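Local coordinates for protein citrate synthase (Thermotoga maritima, PDB 2P2W) that probably catalyses the reaction of oxaloacetate, acetyl-CoA and water to citrate and CoA, a step of the tricarboxylic acid cycle, at residues A[14-18]-A[27-31]; A[78-83]-A[128-132]; A[151-156]-A[310-316]; A[244-248]-A[283-287]. All coordinates share one frame. Residue numbers count along the deposited sequence, not the author numbering.

How the contacts relate
From the N terminus, contact 1 closes first, pairing the strands of a small hairpin that touches the second subunit. Contact 2 follows in series, closing a longer, mostly helical loop by setting the end of helix 75-81 on helix 110-133. Contact 3 spans the most chain: helix 147-156 meets the loop between helices 299-309 and 317-337, and contact 4, residues 244-248 with 283-287, falls entirely within that span. Contacts 2 and 3 meet where the successive helices 110-133 and 147-156 pack together, with Tyr130 lying against Met155 and Pro313. Contact 1 lies about 37 Å, centre to centre, from contact 2, across the chain's centre.

Contact 1 (A[14-18]-A[27-31])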
loop_
_atom_site.group_PDB
_atom_site.type_symbol
_atom_site.label_atom_id
_atom_site.label_comp_id
_atom_site.label_asym_id
_atom_site.label_seq_id
_atom_site.Cartn_x
_atom_site.Cartn_y
_atom_site.Cartn_z
ATOM N N SER A 14 7.156 -19.700 4.779
ATOM C CA SER A 14 6.529 -19.803 3.473
ATOM C C SER A 14 7.027 -21.029 2.709
ATOM O O SER A 14 8.185 -21.424 2.792
ATOM C CB SER A 14 6.849 -18.533 2.683
ATOM O OG SER A 14 6.179 -18.579 1.423
ATOM N N SER A 15 6.083 -21.661 1.983
ATOM C CA SER A 15 6.456 -22.774 1.130
ATOM C C SER A 15 6.358 -22.404 -0.358
ATOM O O SER A 15 6.446 -23.249 -1.244
ATOM C CB SER A 15 5.516 -23.938 1.438
ATOM O OG SER A 15 4.197 -23.608 1.001
ATOM N N ILE A 16 6.137 -21.098 -0.628
ATOM C CA ILE A 16 5.931 -20.647 -2.009
ATOM C C ILE A 16 7.238 -20.559 -2.804
ATOM O O ILE A 16 7.346 -21.029 -3.929
ATOM C CB ILE A 16 5.283 -19.264 -1.971
ATOM C CG1 ILE A 16 3.870 -19.347 -1.395
ATOM C CG2 ILE A 16 5.178 -18.702 -3.402
ATOM C CD1 ILE A 16 3.230 -17.966 -1.247
ATOM N N CYS A 17 8.256 -19.940 -2.224
ATOM C CA CYS A 17 9.496 -19.724 -2.952
ATOM C C CYS A 17 10.751 -19.734 -2.101
ATOM O O CYS A 17 10.780 -19.175 -1.007
ATOM C CB CYS A 17 9.384 -18.386 -3.689
ATOM S SG CYS A 17 10.927 -17.606 -4.213
ATOM N N TYR A 18 11.789 -20.384 -2.616
ATOM C CA TYR A 18 13.064 -20.431 -1.923
ATOM C C TYR A 18 14.046 -19.570 -2.700
ATOM O O TYR A 18 14.310 -19.815 -3.879
ATOM C CB TYR A 18 13.595 -21.864 -1.820
ATOM C CG TYR A 18 14.994 -21.938 -1.239
ATOM C CD1 TYR A 18 15.322 -21.248 -0.069
ATOM C CD2 TYR A 18 15.996 -22.673 -1.871
ATOM C CE1 TYR A 18 16.616 -21.285 0.455
ATOM C CE2 TYR A 18 17.294 -22.718 -1.357
ATOM C CZ TYR A 18 17.598 -22.021 -0.198
ATOM O OH TYR A 18 18.881 -22.053 0.299
ATOM N N TYR A 27 13.783 -20.625 -6.742
ATOM C CA TYR A 27 12.895 -21.760 -6.966
ATOM C C TYR A 27 11.448 -21.415 -6.628
ATOM O O TYR A 27 11.189 -20.694 -5.670
ATOM C CB TYR A 27 13.317 -22.941 -6.081
ATOM C CG TYR A 27 14.786 -23.293 -6.148
ATOM C CD1 TYR A 27 15.710 -22.642 -5.334
ATOM C CD2 TYR A 27 15.251 -24.269 -7.025
ATOM C CE1 TYR A 27 17.064 -22.954 -5.387
ATOM C CE2 TYR A 27 16.606 -24.593 -7.088
ATOM C CZ TYR A 27 17.505 -23.932 -6.265
ATOM O OH TYR A 27 18.839 -24.256 -6.308
ATOM N N TYR A 28 10.516 -21.928 -7.426
ATOM C CA TYR A 28 9.091 -21.739 -7.171
ATOM C C TYR A 28 8.632 -23.103 -6.664
ATOM O O TYR A 28 8.649 -24.084 -7.413
ATOM C CB TYR A 28 8.328 -21.408 -8.453
ATOM C CG TYR A 28 8.554 -20.019 -9.017
ATOM C CD1 TYR A 28 9.367 -19.086 -8.364
ATOM C CD2 TYR A 28 7.935 -19.635 -10.210
ATOM C CE1 TYR A 28 9.557 -17.797 -8.894
ATOM C CE2 TYR A 28 8.117 -18.363 -10.742
ATOM C CZ TYR A 28 8.927 -17.450 -10.081
ATOM O OH TYR A 28 9.107 -16.197 -10.624
ATOM N N ARG A 29 8.235 -23.165 -5.398
ATOM C CA ARG A 29 7.797 -24.418 -4.793
ATOM C C ARG A 29 8.703 -25.598 -5.167
ATOM O O ARG A 29 8.224 -26.681 -5.518
ATOM C CB ARG A 29 6.340 -24.717 -5.174
ATOM C CG ARG A 29 5.329 -23.766 -4.522
ATOM C CD ARG A 29 3.892 -24.152 -4.854
ATOM N NE ARG A 29 2.922 -23.130 -4.458
ATOM C CZ ARG A 29 2.555 -22.877 -3.204
ATOM N NH1 ARG A 29 3.077 -23.569 -2.199
ATOM N NH2 ARG A 29 1.654 -21.934 -2.956
ATOM N N GLY A 30 10.014 -25.375 -5.104
ATOM C CA GLY A 30 10.969 -26.437 -5.394
ATOM C C GLY A 30 11.536 -26.555 -6.802
ATOM O O GLY A 30 12.555 -27.225 -7.007
ATOM N N ILE A 31 10.895 -25.919 -7.774
ATOM C CA ILE A 31 11.362 -25.990 -9.154
ATOM C C ILE A 31 12.162 -24.746 -9.535
ATOM O O ILE A 31 11.735 -23.616 -9.276
ATOM C CB ILE A 31 10.174 -26.138 -10.136
ATOM C CG1 ILE A 31 9.365 -27.391 -9.791
ATOM C CG2 ILE A 31 10.686 -26.228 -11.572
ATOM C CD1 ILE A 31 8.191 -27.646 -10.732
HETATM O O HOH W 1 1.692 -21.948 0.164
HETATM O O HOH W 2 4.981 -25.776 -1.942
HETATM O O HOH W 3 11.200 -23.411 -3.629
#
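A two-stranded antiparallel beta hairpin, strands 17-20 and 25-28, begins its pairing here, in a chain that is otherwise mostly helical. Tyr18 and Tyr27 form the hydrogen-bonded pair: Tyr18 N donates to Tyr27 O (3.1 Å) and Tyr27 N to Tyr18 O (3.0 Å). Next to it, Cys17 and Tyr28 make the non-hydrogen-bonded pair, their CA atoms 4.7 Å apart, and just beyond the ladder Arg29 N donates to Ile16 O (2.7 Å). The two tyrosine rings on one face of the sheet meet rim to rim, Tyr18 CD2 lying 3.5 Å from Tyr27 CD1. Beyond the strands, Arg29 reaches back along 14-18 and lays one face of its guanidinium on Ile16, with Ile16 CG1 3.7 Å from Arg29 NH2. Water 1 links Ser15 OG to Arg29 NH2, and water 2 links Ser15 O to Arg29 NH1; Arg29 NH2 also bonds Leu49 O of helix 42-51. Ser14 OG accepts from Ile16 N at 3.2 Å, an ST turn. After Tyr28 the chain reverses in a type I' turn, whose positive phi values at Arg29 and Gly30 send it back toward strand 31-32. Strands 17-20, 25-28 and 31-32 thus form a small antiparallel beta meander, which lies at the dimer interface: Ser14 pairs in parallel with a strand of the second subunit, and Tyr18 meets Tyr349 of that subunit.

Contact 2 (A[78-83]-A[128-132]); sequences LGILYH and YYYRY
Residues 78-81 are the last turn of helix 75-81; Tyr82 and His83 leave it as a loop, with His83 N bonded to Ile80 O (2.9 Å). Residues 128-132 are regular helix within 110-133. Closest CA pairs are Leu81 with Tyr129 (7.2 Å) and Tyr82 with Tyr132 (7.3 Å). Apolar contacts dominate. Leu81 (chi1 t, chi2 p) sends CD1 to 3.8 Å from both Tyr129 CD1 (chi1 t) and Tyr132 CD2, and CD2 to 4.1 Å from Tyr128 CB (chi1 m); Leu78, chi1 -146° between wells, brings CD1 to 3.7 Å from Tyr128 CD2. In this mainly helical citrate synthase fold, the end of helix 75-81 and the residue after it pack on helix 110-133, remote from the predicted catalytic residues. Among aromatic contacts, Leu81 O lies over one face of the Tyr132 ring (chi1 t), 3.2 Å from Tyr132 CE2. The Tyr132 and Tyr82 (chi1 m) ring centroids are 5.1 Å apart, planes at 83°, with Tyr132 CE1 3.4 Å from Tyr82 CD1. For polar bonds, His83 ND1 donates to Gly79 O (2.7 Å), while Tyr132 OH bonds Leu84 O.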
loop_
_atom_site.group_PDB
_atom_site.type_symbol
_atom_site.label_atom_id
_atom_site.label_comp_id
_atom_site.label_asym_id
_atom_site.label_seq_id
_atom_site.Cartn_x
_atom_site.Cartn_y
_atom_site.Cartn_z
ATOM N N LEU A 78 -15.334 0.963 -18.043
ATOM C CA LEU A 78 -15.089 1.488 -19.373
ATOM C C LEU A 78 -15.537 2.945 -19.433
ATOM O O LEU A 78 -14.903 3.774 -20.083
ATOM C CB LEU A 78 -15.837 0.648 -20.409
ATOM C CG LEU A 78 -15.121 0.502 -21.751
ATOM C CD1 LEU A 78 -13.700 0.006 -21.515
ATOM C CD2 LEU A 78 -15.886 -0.466 -22.645
ATOM N N GLY A 79 -16.628 3.255 -18.741
ATOM C CA GLY A 79 -17.122 4.621 -18.727
ATOM C C GLY A 79 -16.107 5.564 -18.105
ATOM O O GLY A 79 -15.889 6.673 -18.595
ATOM N N ILE A 80 -15.484 5.116 -17.019
ATOM C CA ILE A 80 -14.478 5.906 -16.318
ATOM C C ILE A 80 -13.231 6.101 -17.180
ATOM O O ILE A 80 -12.643 7.180 -17.192
ATOM C CB ILE A 80 -14.078 5.215 -14.995
ATOM C CG1 ILE A 80 -15.191 5.403 -13.963
ATOM C CG2 ILE A 80 -12.757 5.762 -14.486
ATOM C CD1 ILE A 80 -15.367 4.219 -13.030
ATOM N N LEU A 81 -12.835 5.054 -17.897
ATOM C CA LEU A 81 -11.651 5.105 -18.756
ATOM C C LEU A 81 -11.635 6.307 -19.693
ATOM O O LEU A 81 -10.633 7.022 -19.789
ATOM C CB LEU A 81 -11.548 3.828 -19.594
ATOM C CG LEU A 81 -10.429 3.807 -20.642
ATOM C CD1 LEU A 81 -9.079 3.792 -19.948
ATOM C CD2 LEU A 81 -10.576 2.590 -21.539
ATOM N N TYR A 82 -12.750 6.528 -20.378
ATOM C CA TYR A 82 -12.833 7.599 -21.374
ATOM C C TYR A 82 -12.904 9.018 -20.765
ATOM O O TYR A 82 -13.028 10.014 -21.470
ATOM C CB TYR A 82 -14.034 7.332 -22.293
ATOM C CG TYR A 82 -13.654 6.324 -23.330
ATOM C CD1 TYR A 82 -12.835 6.691 -24.395
ATOM C CD2 TYR A 82 -14.084 4.998 -23.221
ATOM C CE1 TYR A 82 -12.431 5.743 -25.331
ATOM C CE2 TYR A 82 -13.687 4.051 -24.160
ATOM C CZ TYR A 82 -12.865 4.421 -25.213
ATOM O OH TYR A 82 -12.450 3.482 -26.142
ATOM N N HIS A 83 -12.848 9.099 -19.412
ATOM C CA HIS A 83 -12.845 10.415 -18.766
ATOM C C HIS A 83 -11.529 10.658 -17.999
ATOM O O HIS A 83 -11.378 11.623 -17.261
ATOM C CB HIS A 83 -14.033 10.505 -17.792
ATOM C CG HIS A 83 -15.351 10.513 -18.544
ATOM N ND1 HIS A 83 -16.111 9.398 -18.708
ATOM C CD2 HIS A 83 -16.002 11.591 -19.164
ATOM C CE1 HIS A 83 -17.179 9.802 -19.432
ATOM N NE2 HIS A 83 -17.141 11.109 -19.721
ATOM N N TYR A 128 -6.140 -1.557 -22.715
ATOM C CA TYR A 128 -7.205 -0.586 -22.944
ATOM C C TYR A 128 -6.727 0.845 -22.749
ATOM O O TYR A 128 -7.060 1.728 -23.542
ATOM C CB TYR A 128 -8.378 -0.837 -21.996
ATOM C CG TYR A 128 -9.357 -1.908 -22.441
ATOM C CD1 TYR A 128 -9.059 -2.783 -23.485
ATOM C CD2 TYR A 128 -10.581 -2.052 -21.792
ATOM C CE1 TYR A 128 -9.965 -3.783 -23.870
ATOM C CE2 TYR A 128 -11.485 -3.040 -22.163
ATOM C CZ TYR A 128 -11.174 -3.901 -23.199
ATOM O OH TYR A 128 -12.075 -4.880 -23.545
ATOM N N TYR A 129 -5.962 1.086 -21.687
ATOM C CA TYR A 129 -5.485 2.438 -21.433
ATOM C C TYR A 129 -4.485 2.860 -22.502
ATOM O O TYR A 129 -4.439 4.023 -22.896
ATOM C CB TYR A 129 -4.853 2.551 -20.041
ATOM C CG TYR A 129 -4.492 3.975 -19.691
ATOM C CD1 TYR A 129 -5.464 4.866 -19.223
ATOM C CD2 TYR A 129 -3.208 4.460 -19.913
ATOM C CE1 TYR A 129 -5.159 6.210 -18.995
ATOM C CE2 TYR A 129 -2.893 5.798 -19.685
ATOM C CZ TYR A 129 -3.870 6.667 -19.230
ATOM O OH TYR A 129 -3.550 7.989 -19.015
ATOM N N TYR A 130 -3.691 1.907 -22.969
ATOM C CA TYR A 130 -2.713 2.176 -24.011
ATOM C C TYR A 130 -3.427 2.645 -25.282
ATOM O O TYR A 130 -3.096 3.697 -25.840
ATOM C CB TYR A 130 -1.913 0.910 -24.303
ATOM C CG TYR A 130 -0.905 1.058 -25.415
ATOM C CD1 TYR A 130 0.201 1.897 -25.273
ATOM C CD2 TYR A 130 -1.048 0.348 -26.607
ATOM C CE1 TYR A 130 1.143 2.021 -26.292
ATOM C CE2 TYR A 130 -0.112 0.465 -27.630
ATOM C CZ TYR A 130 0.980 1.303 -27.466
ATOM O OH TYR A 130 1.905 1.421 -28.477
ATOM N N ARG A 131 -4.406 1.859 -25.729
ATOM C CA ARG A 131 -5.172 2.182 -26.932
ATOM C C ARG A 131 -5.887 3.518 -26.763
ATOM O O ARG A 131 -5.849 4.375 -27.648
ATOM C CB ARG A 131 -6.206 1.088 -27.214
ATOM C CG ARG A 131 -5.620 -0.307 -27.358
ATOM C CD ARG A 131 -4.818 -0.463 -28.646
ATOM N NE ARG A 131 -5.663 -0.387 -29.835
ATOM C CZ ARG A 131 -5.234 -0.635 -31.070
ATOM N NH1 ARG A 131 -3.970 -0.979 -31.279
ATOM N NH2 ARG A 131 -6.067 -0.536 -32.098
ATOM N N TYR A 132 -6.544 3.680 -25.618
ATOM C CA TYR A 132 -7.272 4.902 -25.304
ATOM C C TYR A 132 -6.364 6.127 -25.319
ATOM O O TYR A 132 -6.651 7.113 -25.999
ATOM C CB TYR A 132 -7.935 4.775 -23.929
ATOM C CG TYR A 132 -8.389 6.091 -23.340
ATOM C CD1 TYR A 132 -9.412 6.832 -23.936
ATOM C CD2 TYR A 132 -7.792 6.600 -22.186
ATOM C CE1 TYR A 132 -9.830 8.048 -23.395
ATOM C CE2 TYR A 132 -8.198 7.814 -21.639
ATOM C CZ TYR A 132 -9.219 8.533 -22.249
ATOM O OH TYR A 132 -9.623 9.731 -21.707
#

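Contact 3 (A[151-156]-A[310-316])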
loop_
_atom_site.group_PDB
_atom_site.type_symbol
_atom_site.label_atom_id
_atom_site.label_comp_id
_atom_site.label_asym_id
_atom_site.label_seq_id
_atom_site.Cartn_x
_atom_site.Cartn_y
_atom_site.Cartn_z
ATOM N N PHE A 151 -2.545 -10.446 -24.484
ATOM C CA PHE A 151 -2.076 -9.137 -24.054
ATOM C C PHE A 151 -1.418 -8.451 -25.241
ATOM O O PHE A 151 -1.705 -7.294 -25.549
ATOM C CB PHE A 151 -1.071 -9.270 -22.908
ATOM C CG PHE A 151 -0.422 -7.971 -22.523
ATOM C CD1 PHE A 151 -1.186 -6.822 -22.347
ATOM C CD2 PHE A 151 0.954 -7.896 -22.335
ATOM C CE1 PHE A 151 -0.592 -5.612 -21.989
ATOM C CE2 PHE A 151 1.564 -6.689 -21.976
ATOM C CZ PHE A 151 0.787 -5.546 -21.803
ATOM N N TYR A 152 -0.546 -9.185 -25.919
ATOM C CA TYR A 152 0.160 -8.644 -27.068
ATOM C C TYR A 152 -0.823 -8.223 -28.161
ATOM O O TYR A 152 -0.642 -7.191 -28.811
ATOM C CB TYR A 152 1.134 -9.687 -27.609
ATOM C CG TYR A 152 2.186 -9.120 -28.533
ATOM C CD1 TYR A 152 3.389 -8.620 -28.031
ATOM C CD2 TYR A 152 1.977 -9.082 -29.909
ATOM C CE1 TYR A 152 4.362 -8.098 -28.886
ATOM C CE2 TYR A 152 2.935 -8.562 -30.770
ATOM C CZ TYR A 152 4.124 -8.074 -30.256
ATOM O OH TYR A 152 5.073 -7.575 -31.116
ATOM N N TYR A 153 -1.875 -9.012 -28.352
ATOM C CA TYR A 153 -2.859 -8.699 -29.378
ATOM C C TYR A 153 -3.725 -7.487 -29.031
ATOM O O TYR A 153 -4.044 -6.684 -29.909
ATOM C CB TYR A 153 -3.746 -9.918 -29.660
ATOM C CG TYR A 153 -4.502 -9.802 -30.964
ATOM C CD1 TYR A 153 -3.914 -10.205 -32.164
ATOM C CD2 TYR A 153 -5.773 -9.233 -31.013
ATOM C CE1 TYR A 153 -4.568 -10.038 -33.382
ATOM C CE2 TYR A 153 -6.441 -9.062 -32.226
ATOM C CZ TYR A 153 -5.829 -9.466 -33.407
ATOM O OH TYR A 153 -6.466 -9.290 -34.615
ATOM N N MET A 154 -4.110 -7.350 -27.764
ATOM C CA MET A 154 -4.926 -6.208 -27.355
ATOM C C MET A 154 -4.097 -4.932 -27.441
ATOM O O MET A 154 -4.640 -3.831 -27.554
ATOM C CB MET A 154 -5.438 -6.371 -25.921
ATOM C CG MET A 154 -6.437 -7.503 -25.721
ATOM S SD MET A 154 -7.146 -7.457 -24.058
ATOM C CE MET A 154 -5.659 -7.473 -23.034
ATOM N N MET A 155 -2.778 -5.091 -27.379
ATOM C CA MET A 155 -1.863 -3.955 -27.453
ATOM C C MET A 155 -1.591 -3.514 -28.884
ATOM O O MET A 155 -1.761 -2.345 -29.227
ATOM C CB MET A 155 -0.508 -4.307 -26.818
ATOM C CG MET A 155 -0.418 -4.155 -25.311
ATOM S SD MET A 155 -0.326 -2.441 -24.785
ATOM C CE MET A 155 1.369 -1.992 -25.319
ATOM N N PHE A 156 -1.178 -4.466 -29.715
ATOM C CA PHE A 156 -0.798 -4.171 -31.090
ATOM C C PHE A 156 -1.652 -4.751 -32.214
ATOM O O PHE A 156 -1.348 -4.534 -33.386
ATOM C CB PHE A 156 0.649 -4.609 -31.293
ATOM C CG PHE A 156 1.568 -4.190 -30.181
ATOM C CD1 PHE A 156 1.825 -2.845 -29.942
ATOM C CD2 PHE A 156 2.182 -5.144 -29.372
ATOM C CE1 PHE A 156 2.681 -2.453 -28.916
ATOM C CE2 PHE A 156 3.041 -4.761 -28.340
ATOM C CZ PHE A 156 3.289 -3.413 -28.114
ATOM N N LEU A 310 10.952 -5.088 -27.264
ATOM C CA LEU A 310 9.685 -5.720 -27.665
ATOM C C LEU A 310 8.635 -4.677 -28.061
ATOM O O LEU A 310 7.521 -5.003 -28.458
ATOM C CB LEU A 310 9.143 -6.541 -26.502
ATOM C CG LEU A 310 9.916 -7.817 -26.226
ATOM C CD1 LEU A 310 9.252 -8.633 -25.097
ATOM C CD2 LEU A 310 9.994 -8.742 -27.450
ATOM N N GLY A 311 8.978 -3.384 -27.859
ATOM C CA GLY A 311 8.086 -2.311 -28.337
ATOM C C GLY A 311 7.123 -1.733 -27.256
ATOM O O GLY A 311 6.189 -1.027 -27.615
ATOM N N PHE A 312 7.339 -2.004 -25.972
ATOM C CA PHE A 312 6.465 -1.460 -24.935
ATOM C C PHE A 312 6.932 -0.093 -24.441
ATOM O O PHE A 312 8.130 0.184 -24.405
ATOM C CB PHE A 312 6.384 -2.415 -23.741
ATOM C CG PHE A 312 5.662 -3.695 -24.037
ATOM C CD1 PHE A 312 4.285 -3.777 -23.875
ATOM C CD2 PHE A 312 6.349 -4.807 -24.508
ATOM C CE1 PHE A 312 3.596 -4.950 -24.181
ATOM C CE2 PHE A 312 5.668 -5.991 -24.818
ATOM C CZ PHE A 312 4.289 -6.059 -24.653
ATOM N N PRO A 313 5.982 0.781 -24.058
ATOM C CA PRO A 313 6.301 2.123 -23.557
ATOM C C PRO A 313 7.058 1.997 -22.235
ATOM O O PRO A 313 6.724 1.152 -21.407
ATOM C CB PRO A 313 4.927 2.762 -23.346
ATOM C CG PRO A 313 3.814 1.828 -23.692
ATOM C CD PRO A 313 4.525 0.573 -24.108
ATOM N N ARG A 314 8.058 2.845 -22.033
ATOM C CA ARG A 314 8.865 2.808 -20.817
ATOM C C ARG A 314 8.042 2.977 -19.531
ATOM O O ARG A 314 8.349 2.410 -18.489
ATOM C CB ARG A 314 9.943 3.890 -20.918
ATOM C CG ARG A 314 10.927 3.587 -22.048
ATOM C CD ARG A 314 12.111 4.559 -22.096
ATOM N NE ARG A 314 13.067 4.112 -23.116
ATOM C CZ ARG A 314 14.194 4.826 -23.288
ATOM N NH1 ARG A 314 14.422 5.902 -22.557
ATOM N NH2 ARG A 314 15.093 4.425 -24.193
ATOM N N ASN A 315 6.987 3.813 -19.600
ATOM C CA ASN A 315 6.204 4.030 -18.385
ATOM C C ASN A 315 5.210 2.893 -18.107
ATOM O O ASN A 315 4.331 2.986 -17.255
ATOM C CB ASN A 315 5.518 5.404 -18.446
ATOM C CG ASN A 315 4.386 5.398 -19.439
ATOM O OD1 ASN A 315 4.401 4.694 -20.444
ATOM N ND2 ASN A 315 3.385 6.250 -19.155
ATOM N N MET A 316 5.362 1.790 -18.884
ATOM C CA MET A 316 4.588 0.580 -18.615
ATOM C C MET A 316 5.469 -0.569 -18.077
ATOM O O MET A 316 4.981 -1.623 -17.676
ATOM C CB MET A 316 3.873 0.135 -19.905
ATOM C CG MET A 316 2.841 -0.971 -19.648
ATOM S SD MET A 316 2.302 -1.794 -21.154
ATOM C CE MET A 316 1.206 -0.505 -21.768
#
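Leu310 and Gly311 close helix 299-309 with a Schellman motif, and the loop that follows packs against the last turns of helix 147-156. Leu310 faces the helix mainly through its backbone: its O lies 4.4 Å from Tyr152 OH and 4.5 Å from Phe156 CE2. Gly311 takes a positive phi of 97°, at which a CB would jam against the preceding carbonyl; Gly311 O sits 3.8 Å from Phe156 CZ. Phe312 is the centre of the contact. Phe156 directs its edge at the Phe312 face, an edge-to-face pair with centroids 5.5 Å apart and planes at 61°. The Phe151 ring is nearly parallel to that of Phe312, at 15°, but slid aside so that they barely overlap, with Phe151 CE2 3.5 Å from Phe312 CE1. Phe151, Phe156 and Phe312 form an aromatic cluster; Tyr152 CD1 (4.3 Å from Phe312 CZ) and Met155 CE (3.7 Å from Phe312 CD1) pack at the Phe312 ring. Pro313 places CD 4.2 Å from Met155 CE. After a turn in which Met316 N bonds Pro313 O (2.9 Å), Met316 returns to the helix: its CE is 3.9 Å from Met155 CE, and its SD, 4.1 Å from Phe151 CZ, makes a Met-aromatic contact at the ring edge. Around this buried cluster, helix 163-173 supplies Leu166 against Phe312, helix 317-337 brings Leu320 to Phe151 and Phe312, and helix 110-133 sets Tyr130 on Met155 and Pro313.

Contact 4 (A[244-248]-A[283-287]); sequences KIMGF and LEEYI
Residues 244-248 are an extended loop that folds into a type II beta turn from Ile245 to Phe248, with Met246 at phi -63°, psi 143°, Gly247 at phi 89°, psi -3°, and a weak bond from Phe248 N to Ile245 O (3.4 Å). Residues 283-287 are regular helix, Ile287 N bonding Leu283 O at 3.0 Å. The closest CA pair is Phe248 with Glu284, 8.6 Å apart. No hydrogen bond joins the two segments. Phe248 (chi1 m) points at the helix, and Ile287 CD1 (m, t) lies over the face of the Phe248 ring in a CH-pi contact, 3.7 Å from the Phe248 centroid and 14° off the ring normal. Leu283 CD2 (chi1 t, chi2 p) sits 3.6 Å from Phe248 CE1, while Glu284 CA meets the ring edge 3.7 Å from Phe248 CZ. Ile245 (m, t) sets CD1 3.9 Å from Ile287 CD1. The contact joins this loop to helix 275-289 close to the probable citrate synthase active site, the Phe248 side chain lying about 8 Å from that of His250 and about 9 Å from that of Asp300, both predicted catalytic residues.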
loop_
_atom_site.group_PDB
_atom_site.type_symbol
_atom_site.label_atom_id
_atom_site.label_comp_id
_atom_site.label_asym_id
_atom_site.label_seq_id
_atom_site.Cartn_x
_atom_site.Cartn_y
_atom_site.Cartn_z
ATOM N N LYS A 244 23.335 5.845 -6.982
ATOM C CA LYS A 244 22.925 4.455 -7.117
ATOM C C LYS A 244 22.901 4.046 -8.587
ATOM O O LYS A 244 22.244 4.689 -9.403
ATOM C CB LYS A 244 21.536 4.266 -6.499
ATOM C CG LYS A 244 20.754 3.068 -7.028
ATOM C CD LYS A 244 21.254 1.751 -6.478
ATOM C CE LYS A 244 20.254 0.631 -6.752
ATOM N NZ LYS A 244 20.018 -0.232 -5.559
ATOM N N ILE A 245 23.630 2.985 -8.925
ATOM C CA ILE A 245 23.654 2.490 -10.298
ATOM C C ILE A 245 22.440 1.576 -10.481
ATOM O O ILE A 245 22.385 0.482 -9.922
ATOM C CB ILE A 245 24.948 1.695 -10.587
ATOM C CG1 ILE A 245 26.165 2.608 -10.403
ATOM C CG2 ILE A 245 24.913 1.136 -12.006
ATOM C CD1 ILE A 245 27.503 1.901 -10.557
ATOM N N MET A 246 21.466 2.041 -11.258
ATOM C CA MET A 246 20.241 1.286 -11.503
ATOM C C MET A 246 20.502 -0.034 -12.230
ATOM O O MET A 246 21.366 -0.114 -13.094
ATOM C CB MET A 246 19.270 2.146 -12.318
ATOM C CG MET A 246 18.772 3.387 -11.590
ATOM S SD MET A 246 17.582 2.994 -10.275
ATOM C CE MET A 246 17.657 4.513 -9.288
ATOM N N GLY A 247 19.750 -1.071 -11.872
ATOM C CA GLY A 247 19.932 -2.357 -12.519
ATOM C C GLY A 247 20.968 -3.233 -11.840
ATOM O O GLY A 247 21.192 -4.366 -12.257
ATOM N N PHE A 248 21.608 -2.708 -10.800
ATOM C CA PHE A 248 22.617 -3.463 -10.057
ATOM C C PHE A 248 22.315 -3.466 -8.568
ATOM O O PHE A 248 21.632 -2.573 -8.061
ATOM C CB PHE A 248 24.019 -2.874 -10.267
ATOM C CG PHE A 248 24.612 -3.178 -11.606
ATOM C CD1 PHE A 248 24.133 -2.551 -12.754
ATOM C CD2 PHE A 248 25.652 -4.100 -11.726
ATOM C CE1 PHE A 248 24.684 -2.837 -14.003
ATOM C CE2 PHE A 248 26.210 -4.393 -12.972
ATOM C CZ PHE A 248 25.721 -3.758 -14.115
ATOM N N LEU A 283 28.428 -2.510 -19.182
ATOM C CA LEU A 283 28.340 -2.011 -17.814
ATOM C C LEU A 283 28.561 -3.177 -16.849
ATOM O O LEU A 283 29.288 -3.053 -15.860
ATOM C CB LEU A 283 26.970 -1.372 -17.579
ATOM C CG LEU A 283 26.706 -0.700 -16.228
ATOM C CD1 LEU A 283 27.783 0.349 -15.939
ATOM C CD2 LEU A 283 25.319 -0.050 -16.266
ATOM N N GLU A 284 27.942 -4.316 -17.145
ATOM C CA GLU A 284 28.102 -5.493 -16.302
ATOM C C GLU A 284 29.556 -5.950 -16.333
ATOM O O GLU A 284 30.140 -6.261 -15.293
ATOM C CB GLU A 284 27.212 -6.639 -16.785
ATOM C CG GLU A 284 27.592 -7.979 -16.174
ATOM C CD GLU A 284 26.733 -9.118 -16.666
ATOM O OE1 GLU A 284 25.678 -8.852 -17.277
ATOM O OE2 GLU A 284 27.113 -10.286 -16.436
ATOM N N GLU A 285 30.134 -5.991 -17.529
ATOM C CA GLU A 285 31.520 -6.421 -17.676
ATOM C C GLU A 285 32.461 -5.596 -16.811
ATOM O O GLU A 285 33.312 -6.142 -16.108
ATOM C CB GLU A 285 31.980 -6.315 -19.133
ATOM C CG GLU A 285 33.382 -6.879 -19.364
ATOM C CD GLU A 285 33.945 -6.529 -20.730
ATOM O OE1 GLU A 285 34.315 -5.353 -20.936
ATOM O OE2 GLU A 285 34.012 -7.423 -21.602
ATOM N N TYR A 286 32.312 -4.278 -16.863
ATOM C CA TYR A 286 33.183 -3.403 -16.097
ATOM C C TYR A 286 33.000 -3.524 -14.588
ATOM O O TYR A 286 33.977 -3.613 -13.837
ATOM C CB TYR A 286 32.981 -1.946 -16.518
ATOM C CG TYR A 286 33.849 -0.985 -15.740
ATOM C CD1 TYR A 286 35.140 -0.681 -16.173
ATOM C CD2 TYR A 286 33.410 -0.434 -14.535
ATOM C CE1 TYR A 286 35.972 0.142 -15.424
ATOM C CE2 TYR A 286 34.235 0.391 -13.777
ATOM C CZ TYR A 286 35.516 0.673 -14.227
ATOM O OH TYR A 286 36.343 1.480 -13.481
ATOM N N ILE A 287 31.747 -3.525 -14.148
ATOM C CA ILE A 287 31.443 -3.606 -12.729
ATOM C C ILE A 287 31.833 -4.942 -12.110
ATOM O O ILE A 287 32.420 -4.976 -11.031
ATOM C CB ILE A 287 29.945 -3.312 -12.478
ATOM C CG1 ILE A 287 29.680 -1.827 -12.738
ATOM C CG2 ILE A 287 29.554 -3.698 -11.049
ATOM C CD1 ILE A 287 28.233 -1.400 -12.577
#